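Local coordinates for protein uncharacterized aldehyde dehydrogenase AldY (Bacillus subtilis, PDB 4DNG) that probably oxidises aldehydes to carboxylates with NAD+ and may help protect the cell against stress from ethanol and related compounds, at residues 268-272 / 302-307; 325-329 / 361-365; 399-403 / 424-429. All blocks are in the same frame, centred on the assembly; numbering follows the deposited sequence.

Contact 1: 268-272 / 302-307; sequences VDRAV and EFVEKF
This is a buried helix-helix contact in the catalytic domain of the aldehyde dehydrogenase fold. Helix 268-281 is the crossover of a beta-alpha-beta unit. It joins the parallel neighbouring strands 258-262 and 290-296. Helix 297-313 follows the second strand and packs beside helix 268-281. The axes of the two short segments approach to 9.8 Å and cross at -47°. The CA atoms of V268 and F303 are 6.2 Å apart, and those of V272 and F307 are 5.5 Å apart. One helical turn on each side therefore stays in step. The segments bury 362 Å² between them.

V268 and V272, both with chi1 t, supply most of the apolar surface that the first helix gives to this contact. V272 has CG2 3.6 Å from CD2 of F303, while its CG1 is 3.5 Å from CA of F307. A271 adds its CB, 4.1 Å from CE2 of F303. V268 CG1 is 4.0 Å from F303 CA. Both phenylalanines have chi1 t. The side chain of F303 also touches V262, I293 and V295 of the two strands, so it fills the space between helices and sheet.

K306 and E302 border the exposed side. They are one turn apart on the same helix and form a salt bridge. CB of K306 lies 3.8 Å from V272 CG2, while its NZ is 2.7 Å from OE2 of E302, an atom that also lies 3.7 Å from V268 CB.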
loop_
_atom_site.group_PDB
_atom_site.type_symbol
_atom_site.label_atom_id
_atom_site.label_comp_id
_atom_site.label_asym_id
_atom_site.label_seq_id
_atom_site.Cartn_x
_atom_site.Cartn_y
_atom_site.Cartn_z
ATOM N N VAL A 268 -18.446 26.443 23.988
ATOM C CA VAL A 268 -19.418 25.354 24.100
ATOM C C VAL A 268 -20.478 25.438 22.997
ATOM O O VAL A 268 -20.730 24.446 22.282
ATOM C CB VAL A 268 -20.068 25.303 25.500
ATOM C CG1 VAL A 268 -21.241 24.331 25.550
ATOM C CG2 VAL A 268 -19.032 24.907 26.527
ATOM N N ASP A 269 -21.057 26.628 22.840
ATOM C CA ASP A 269 -22.125 26.849 21.868
ATOM C C ASP A 269 -21.745 26.450 20.433
ATOM O O ASP A 269 -22.510 25.772 19.742
ATOM C CB ASP A 269 -22.594 28.300 21.922
ATOM C CG ASP A 269 -24.095 28.418 21.866
ATOM O OD1 ASP A 269 -24.704 28.586 22.947
ATOM O OD2 ASP A 269 -24.662 28.316 20.751
ATOM N N ARG A 270 -20.561 26.866 19.998
ATOM C CA ARG A 270 -19.995 26.407 18.735
ATOM C C ARG A 270 -19.921 24.872 18.708
ATOM O O ARG A 270 -20.323 24.256 17.715
ATOM C CB ARG A 270 -18.609 27.032 18.540
ATOM C CG ARG A 270 -18.071 27.061 17.115
ATOM C CD ARG A 270 -16.978 28.123 17.003
ATOM N NE ARG A 270 -16.070 27.913 15.874
ATOM C CZ ARG A 270 -15.909 28.755 14.853
ATOM N NH1 ARG A 270 -15.051 28.456 13.888
ATOM N NH2 ARG A 270 -16.592 29.897 14.793
ATOM N N ALA A 271 -19.456 24.275 19.816
ATOM C CA ALA A 271 -19.216 22.818 19.934
ATOM C C ALA A 271 -20.494 21.977 19.950
ATOM O O ALA A 271 -20.561 20.932 19.298
ATOM C CB ALA A 271 -18.362 22.497 21.163
ATOM N N VAL A 272 -21.498 22.420 20.696
ATOM C CA VAL A 272 -22.806 21.780 20.635
ATOM C C VAL A 272 -23.319 21.802 19.193
ATOM O O VAL A 272 -23.649 20.759 18.633
ATOM C CB VAL A 272 -23.820 22.475 21.554
ATOM C CG1 VAL A 272 -25.180 21.790 21.453
ATOM C CG2 VAL A 272 -23.311 22.509 22.987
ATOM N N GLU A 302 -22.813 21.935 31.092
ATOM C CA GLU A 302 -23.285 22.931 30.127
ATOM C C GLU A 302 -23.492 22.340 28.729
ATOM O O GLU A 302 -24.508 22.624 28.079
ATOM C CB GLU A 302 -22.323 24.126 30.073
ATOM C CG GLU A 302 -22.586 25.126 28.948
ATOM C CD GLU A 302 -21.703 26.371 29.019
ATOM O OE1 GLU A 302 -20.911 26.524 29.981
ATOM O OE2 GLU A 302 -21.805 27.220 28.109
ATOM N N PHE A 303 -22.533 21.530 28.270
ATOM C CA PHE A 303 -22.630 20.889 26.958
ATOM C C PHE A 303 -23.811 19.925 26.888
ATOM O O PHE A 303 -24.522 19.909 25.875
ATOM C CB PHE A 303 -21.331 20.150 26.578
ATOM C CG PHE A 303 -21.348 19.544 25.186
ATOM C CD1 PHE A 303 -21.968 18.310 24.946
ATOM C CD2 PHE A 303 -20.742 20.206 24.114
ATOM C CE1 PHE A 303 -21.987 17.755 23.671
ATOM C CE2 PHE A 303 -20.747 19.657 22.839
ATOM C CZ PHE A 303 -21.374 18.435 22.615
ATOM N N VAL A 304 -24.004 19.118 27.940
ATOM C CA VAL A 304 -25.070 18.111 27.935
ATOM C C VAL A 304 -26.420 18.778 27.789
ATOM O O VAL A 304 -27.145 18.486 26.845
ATOM C CB VAL A 304 -25.067 17.201 29.181
ATOM C CG1 VAL A 304 -26.361 16.404 29.255
ATOM C CG2 VAL A 304 -23.878 16.252 29.145
ATOM N N GLU A 305 -26.734 19.686 28.710
ATOM C CA GLU A 305 -28.005 20.411 28.696
ATOM C C GLU A 305 -28.320 20.987 27.318
ATOM O O GLU A 305 -29.400 20.747 26.772
ATOM C CB GLU A 305 -28.008 21.523 29.746
ATOM C CG GLU A 305 -28.348 21.048 31.153
ATOM C CD GLU A 305 -29.847 20.983 31.435
ATOM O OE1 GLU A 305 -30.627 20.585 30.540
ATOM O OE2 GLU A 305 -30.248 21.322 32.572
ATOM N N LYS A 306 -27.363 21.725 26.760
ATOM C CA LYS A 306 -27.514 22.347 25.447
ATOM C C LYS A 306 -27.670 21.332 24.317
ATOM O O LYS A 306 -28.548 21.489 23.460
ATOM C CB LYS A 306 -26.345 23.293 25.159
ATOM C CG LYS A 306 -26.614 24.718 25.594
ATOM C CD LYS A 306 -25.336 25.479 25.880
ATOM C CE LYS A 306 -25.572 26.427 27.042
ATOM N NZ LYS A 306 -24.348 27.203 27.354
ATOM N N PHE A 307 -26.817 20.304 24.325
ATOM C CA PHE A 307 -26.839 19.257 23.298
ATOM C C PHE A 307 -28.120 18.447 23.385
ATOM O O PHE A 307 -28.701 18.143 22.359
ATOM C CB PHE A 307 -25.601 18.341 23.385
ATOM C CG PHE A 307 -25.537 17.303 22.295
ATOM C CD1 PHE A 307 -24.936 17.592 21.069
ATOM C CD2 PHE A 307 -26.097 16.033 22.487
ATOM C CE1 PHE A 307 -24.888 16.632 20.053
ATOM C CE2 PHE A 307 -26.063 15.080 21.483
ATOM C CZ PHE A 307 -25.456 15.380 20.264
#

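Contact 2: 325-329 / 361-365; sequences VVGPL and NVLTP
Three apolar side-chain pairs form the centre of this contact. CD1 of L329 is 3.9 Å from CD2 of L363. CB of P328 is 4.2 Å from CG2 of V362. CG2 of V326 is 4.1 Å from CG of P365. L363 has the p,p rotamer, L329 is m,t, and V326 and V362 have chi1 t. Helix 332-347 borders the leucine pair, with I335 against L329 and A338 against L363. F280 packs on P365.

The backbones come next. Segment 325-329 has no regular helix or strand. V326, P328 and L329 are nonetheless extended, with phi/psi of -110/107, -78/159 and -79/156. V362 and L363 are strand. The end-to-end directions are 132° apart, so the chains run roughly against each other but splay. The CA atoms of P328 and V362 are 4.0 Å apart, but those of V326 and T364 are 6.9 Å apart. At the wider end, V326 CG1 meets the carbonyl O of L363 at 3.6 Å.

A single hydrogen bond closes the tight end: L329 N donates to N361 O at 3.0 Å, with an angle of 159°. P328 CA lies 3.5 Å from the same N361 O. The side-chain OD1 of N361 bonds to Q32 instead.

The arrangement is a loop laid along the start of a sheet strand. It joins the connection between helices 297-313 and 332-347 to strand 362-369 of the aldehyde dehydrogenase catalytic domain.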
loop_
_atom_site.group_PDB
_atom_site.type_symbol
_atom_site.label_atom_id
_atom_site.label_comp_id
_atom_site.label_asym_id
_atom_site.label_seq_id
_atom_site.Cartn_x
_atom_site.Cartn_y
_atom_site.Cartn_z
ATOM N N VAL A 325 -34.931 16.085 9.531
ATOM C CA VAL A 325 -33.539 16.018 9.914
ATOM C C VAL A 325 -33.191 14.558 10.136
ATOM O O VAL A 325 -32.163 14.069 9.649
ATOM C CB VAL A 325 -33.256 16.908 11.148
ATOM C CG1 VAL A 325 -31.836 16.719 11.650
ATOM C CG2 VAL A 325 -33.516 18.376 10.818
ATOM N N VAL A 326 -34.083 13.860 10.830
ATOM C CA VAL A 326 -33.885 12.462 11.121
ATOM C C VAL A 326 -34.891 11.654 10.307
ATOM O O VAL A 326 -36.099 11.672 10.587
ATOM C CB VAL A 326 -33.986 12.160 12.628
ATOM C CG1 VAL A 326 -33.442 10.780 12.927
ATOM C CG2 VAL A 326 -33.193 13.182 13.419
ATOM N N GLY A 327 -34.383 10.987 9.266
ATOM C CA GLY A 327 -35.191 10.097 8.460
ATOM C C GLY A 327 -34.947 8.651 8.864
ATOM O O GLY A 327 -34.384 8.370 9.929
ATOM N N PRO A 328 -35.344 7.716 7.993
ATOM C CA PRO A 328 -35.366 6.315 8.355
ATOM C C PRO A 328 -33.990 5.736 8.322
ATOM O O PRO A 328 -33.114 6.305 7.680
ATOM C CB PRO A 328 -36.240 5.675 7.262
ATOM C CG PRO A 328 -36.345 6.676 6.151
ATOM C CD PRO A 328 -35.678 7.943 6.572
ATOM N N LEU A 329 -33.779 4.626 9.021
ATOM C CA LEU A 329 -32.521 3.894 8.828
ATOM C C LEU A 329 -32.617 3.065 7.541
ATOM O O LEU A 329 -33.719 2.725 7.099
ATOM C CB LEU A 329 -32.176 3.021 10.038
ATOM C CG LEU A 329 -31.852 3.781 11.328
ATOM C CD1 LEU A 329 -31.331 2.832 12.401
ATOM C CD2 LEU A 329 -30.849 4.902 11.068
ATOM N N ASN A 361 -39.875 2.827 10.425
ATOM C CA ASN A 361 -38.469 2.474 10.271
ATOM C C ASN A 361 -37.508 3.629 10.632
ATOM O O ASN A 361 -36.290 3.566 10.372
ATOM C CB ASN A 361 -38.207 1.875 8.881
ATOM C CG ASN A 361 -39.213 0.786 8.517
ATOM O OD1 ASN A 361 -40.107 0.993 7.682
ATOM N ND2 ASN A 361 -39.080 -0.379 9.152
ATOM N N VAL A 362 -38.073 4.669 11.249
ATOM C CA VAL A 362 -37.306 5.791 11.783
ATOM C C VAL A 362 -37.012 5.524 13.252
ATOM O O VAL A 362 -37.916 5.205 14.023
ATOM C CB VAL A 362 -38.109 7.120 11.708
ATOM C CG1 VAL A 362 -37.345 8.242 12.387
ATOM C CG2 VAL A 362 -38.444 7.509 10.264
ATOM N N LEU A 363 -35.762 5.643 13.663
ATOM C CA LEU A 363 -35.556 5.837 15.089
ATOM C C LEU A 363 -35.056 7.238 15.445
ATOM O O LEU A 363 -34.171 7.799 14.788
ATOM C CB LEU A 363 -34.810 4.683 15.777
ATOM C CG LEU A 363 -33.361 4.289 15.575
ATOM C CD1 LEU A 363 -32.466 5.029 16.553
ATOM C CD2 LEU A 363 -33.266 2.794 15.819
ATOM N N THR A 364 -35.706 7.801 16.463
ATOM C CA THR A 364 -35.498 9.162 16.906
ATOM C C THR A 364 -34.283 9.135 17.789
ATOM O O THR A 364 -34.013 8.106 18.409
ATOM C CB THR A 364 -36.681 9.651 17.740
ATOM O OG1 THR A 364 -36.898 8.718 18.799
ATOM C CG2 THR A 364 -37.953 9.764 16.875
ATOM N N PRO A 365 -33.554 10.265 17.853
ATOM C CA PRO A 365 -32.241 10.306 18.494
ATOM C C PRO A 365 -32.236 9.749 19.928
ATOM O O PRO A 365 -33.199 9.968 20.680
ATOM C CB PRO A 365 -31.890 11.802 18.504
ATOM C CG PRO A 365 -32.737 12.416 17.450
ATOM C CD PRO A 365 -33.978 11.589 17.352
#

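Contact 3: 399-403 / 424-429; sequences IDMAN and FALQID
I399 is the main bump of helix 395-403. It fits the hollow between F424 and I428 where helix 418-425 ends. Its rotamer is m,m, and its CG1 sits over one face of the F424 ring. That carbon is 3.4 Å from CD1 of F424 and 3.8 Å from the ring centroid, 30° off the normal, which makes a CH-pi contact. CG2 of I399 points into the other part of the hollow, 3.8 Å from CG1 of I428 and 4.2 Å from CB of Q427. I428 (m,t) is the bump in return. Its CD1 reaches the small side chain of A402, 4.4 Å from CB. L263 packs against both I399 and F424.

A type I beta turn from A425 to I428 brings I428 round to form one wall of the hollow. The turn belongs to the connection between the parallel strands 410-414 and 432-435, a beta-alpha-beta crossover in the catalytic domain. After the turn, I428 is extended (phi/psi -103/123). This puts Q427 O and D429 N on the side of N403. The N403 amide spans both: ND2 donates to Q427 O at 2.8 Å (174°), and OD1 accepts from D429 N at 2.9 Å (151°).

The CA atoms of I399 and F424 are 7.0 Å apart, and those of N403 and I428 are 5.7 Å apart. Beyond the contact, D429 forms a salt bridge with R225 of the second subunit, and K472 of that subunit bonds to the carbonyl O of A425.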
loop_
_atom_site.group_PDB
_atom_site.type_symbol
_atom_site.label_atom_id
_atom_site.label_comp_id
_atom_site.label_asym_id
_atom_site.label_seq_id
_atom_site.Cartn_x
_atom_site.Cartn_y
_atom_site.Cartn_z
ATOM N N ILE A 399 -7.744 13.793 25.031
ATOM C CA ILE A 399 -6.976 13.410 23.859
ATOM C C ILE A 399 -6.536 11.947 23.968
ATOM O O ILE A 399 -6.590 11.217 22.972
ATOM C CB ILE A 399 -5.769 14.351 23.648
ATOM C CG1 ILE A 399 -6.208 15.835 23.689
ATOM C CG2 ILE A 399 -5.013 14.008 22.366
ATOM C CD1 ILE A 399 -7.267 16.270 22.691
ATOM N N ASP A 400 -6.136 11.509 25.168
ATOM C CA ASP A 400 -5.872 10.076 25.402
ATOM C C ASP A 400 -7.099 9.203 25.061
ATOM O O ASP A 400 -6.984 8.242 24.287
ATOM C CB ASP A 400 -5.396 9.804 26.831
ATOM C CG ASP A 400 -4.003 10.357 27.100
ATOM O OD1 ASP A 400 -3.300 10.714 26.125
ATOM O OD2 ASP A 400 -3.612 10.447 28.291
ATOM N N MET A 401 -8.261 9.557 25.616
ATOM C CA MET A 401 -9.522 8.848 25.346
ATOM C C MET A 401 -9.887 8.788 23.863
ATOM O O MET A 401 -10.478 7.798 23.403
ATOM C CB MET A 401 -10.676 9.470 26.140
ATOM C CG MET A 401 -10.636 9.190 27.631
ATOM S SD MET A 401 -11.971 10.031 28.500
ATOM C CE MET A 401 -12.232 8.931 29.903
ATOM N N ALA A 402 -9.532 9.843 23.124
ATOM C CA ALA A 402 -9.771 9.922 21.670
ATOM C C ALA A 402 -8.888 8.949 20.899
ATOM O O ALA A 402 -9.319 8.379 19.901
ATOM C CB ALA A 402 -9.555 11.340 21.165
ATOM N N ASN A 403 -7.661 8.811 21.360
ATOM C CA ASN A 403 -6.705 7.880 20.816
ATOM C C ASN A 403 -7.095 6.432 21.005
ATOM O O ASN A 403 -6.895 5.619 20.133
ATOM C CB ASN A 403 -5.331 8.138 21.414
ATOM C CG ASN A 403 -4.492 9.048 20.561
ATOM O OD1 ASN A 403 -4.596 9.040 19.349
ATOM N ND2 ASN A 403 -3.647 9.831 21.195
ATOM N N PHE A 424 -2.222 19.225 20.153
ATOM C CA PHE A 424 -2.976 18.049 20.564
ATOM C C PHE A 424 -3.398 17.248 19.335
ATOM O O PHE A 424 -3.403 16.015 19.359
ATOM C CB PHE A 424 -4.217 18.438 21.380
ATOM C CG PHE A 424 -3.960 18.590 22.861
ATOM C CD1 PHE A 424 -3.310 17.588 23.584
ATOM C CD2 PHE A 424 -4.396 19.733 23.541
ATOM C CE1 PHE A 424 -3.089 17.730 24.950
ATOM C CE2 PHE A 424 -4.182 19.875 24.910
ATOM C CZ PHE A 424 -3.530 18.871 25.615
ATOM N N ALA A 425 -3.771 17.966 18.274
ATOM C CA ALA A 425 -4.090 17.366 16.982
ATOM C C ALA A 425 -2.927 16.486 16.535
ATOM O O ALA A 425 -3.132 15.405 15.995
ATOM C CB ALA A 425 -4.365 18.445 15.944
ATOM N N LEU A 426 -1.712 16.958 16.788
ATOM C CA LEU A 426 -0.504 16.217 16.468
ATOM C C LEU A 426 -0.271 14.988 17.354
ATOM O O LEU A 426 0.663 14.227 17.124
ATOM C CB LEU A 426 0.708 17.151 16.529
ATOM C CG LEU A 426 0.867 18.022 15.277
ATOM C CD1 LEU A 426 1.933 19.098 15.464
ATOM C CD2 LEU A 426 1.153 17.177 14.043
ATOM N N GLN A 427 -1.135 14.790 18.344
ATOM C CA GLN A 427 -0.963 13.732 19.335
ATOM C C GLN A 427 -1.960 12.615 19.153
ATOM O O GLN A 427 -1.965 11.650 19.918
ATOM C CB GLN A 427 -1.148 14.323 20.719
ATOM C CG GLN A 427 -0.311 13.691 21.797
ATOM C CD GLN A 427 -0.199 14.611 22.967
ATOM O OE1 GLN A 427 -0.271 14.186 24.114
ATOM N NE2 GLN A 427 -0.051 15.898 22.682
ATOM N N ILE A 428 -2.821 12.768 18.153
ATOM C CA ILE A 428 -3.856 11.799 17.824
ATOM C C ILE A 428 -3.461 10.977 16.599
ATOM O O ILE A 428 -3.209 11.541 15.518
ATOM C CB ILE A 428 -5.193 12.508 17.523
ATOM C CG1 ILE A 428 -5.626 13.346 18.725
ATOM C CG2 ILE A 428 -6.280 11.502 17.121
ATOM C CD1 ILE A 428 -7.035 13.902 18.621
ATOM N N ASP A 429 -3.419 9.651 16.775
ATOM C CA ASP A 429 -3.225 8.706 15.664
ATOM C C ASP A 429 -4.471 8.656 14.823
ATOM O O ASP A 429 -5.420 7.918 15.108
ATOM C CB ASP A 429 -2.859 7.306 16.154
ATOM C CG ASP A 429 -1.386 7.162 16.444
ATOM O OD1 ASP A 429 -0.569 7.849 15.784
ATOM O OD2 ASP A 429 -1.041 6.354 17.330
#

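Overall arrangement
The three contacts follow one another along the chain and lie around one mixed sheet. Contacts 1 and 2 have centres 22 Å apart and nearest atoms about 7 Å apart. F280 of helix 268-281 bridges them, touching F307 of contact 1 and P365 of contact 2. Contact 3 is 21 Å from contact 1 and 31 Å from contact 2, between centres. V262 packs against A271 and F303 of contact 1, and the next residue, L263, against I399 and F424 of contact 3. The second subunit reaches contact 3 most, contact 1 through R270, and contact 2 not at all. All three lie away from the predicted catalytic E253; the predicted catalytic C287 is not modelled.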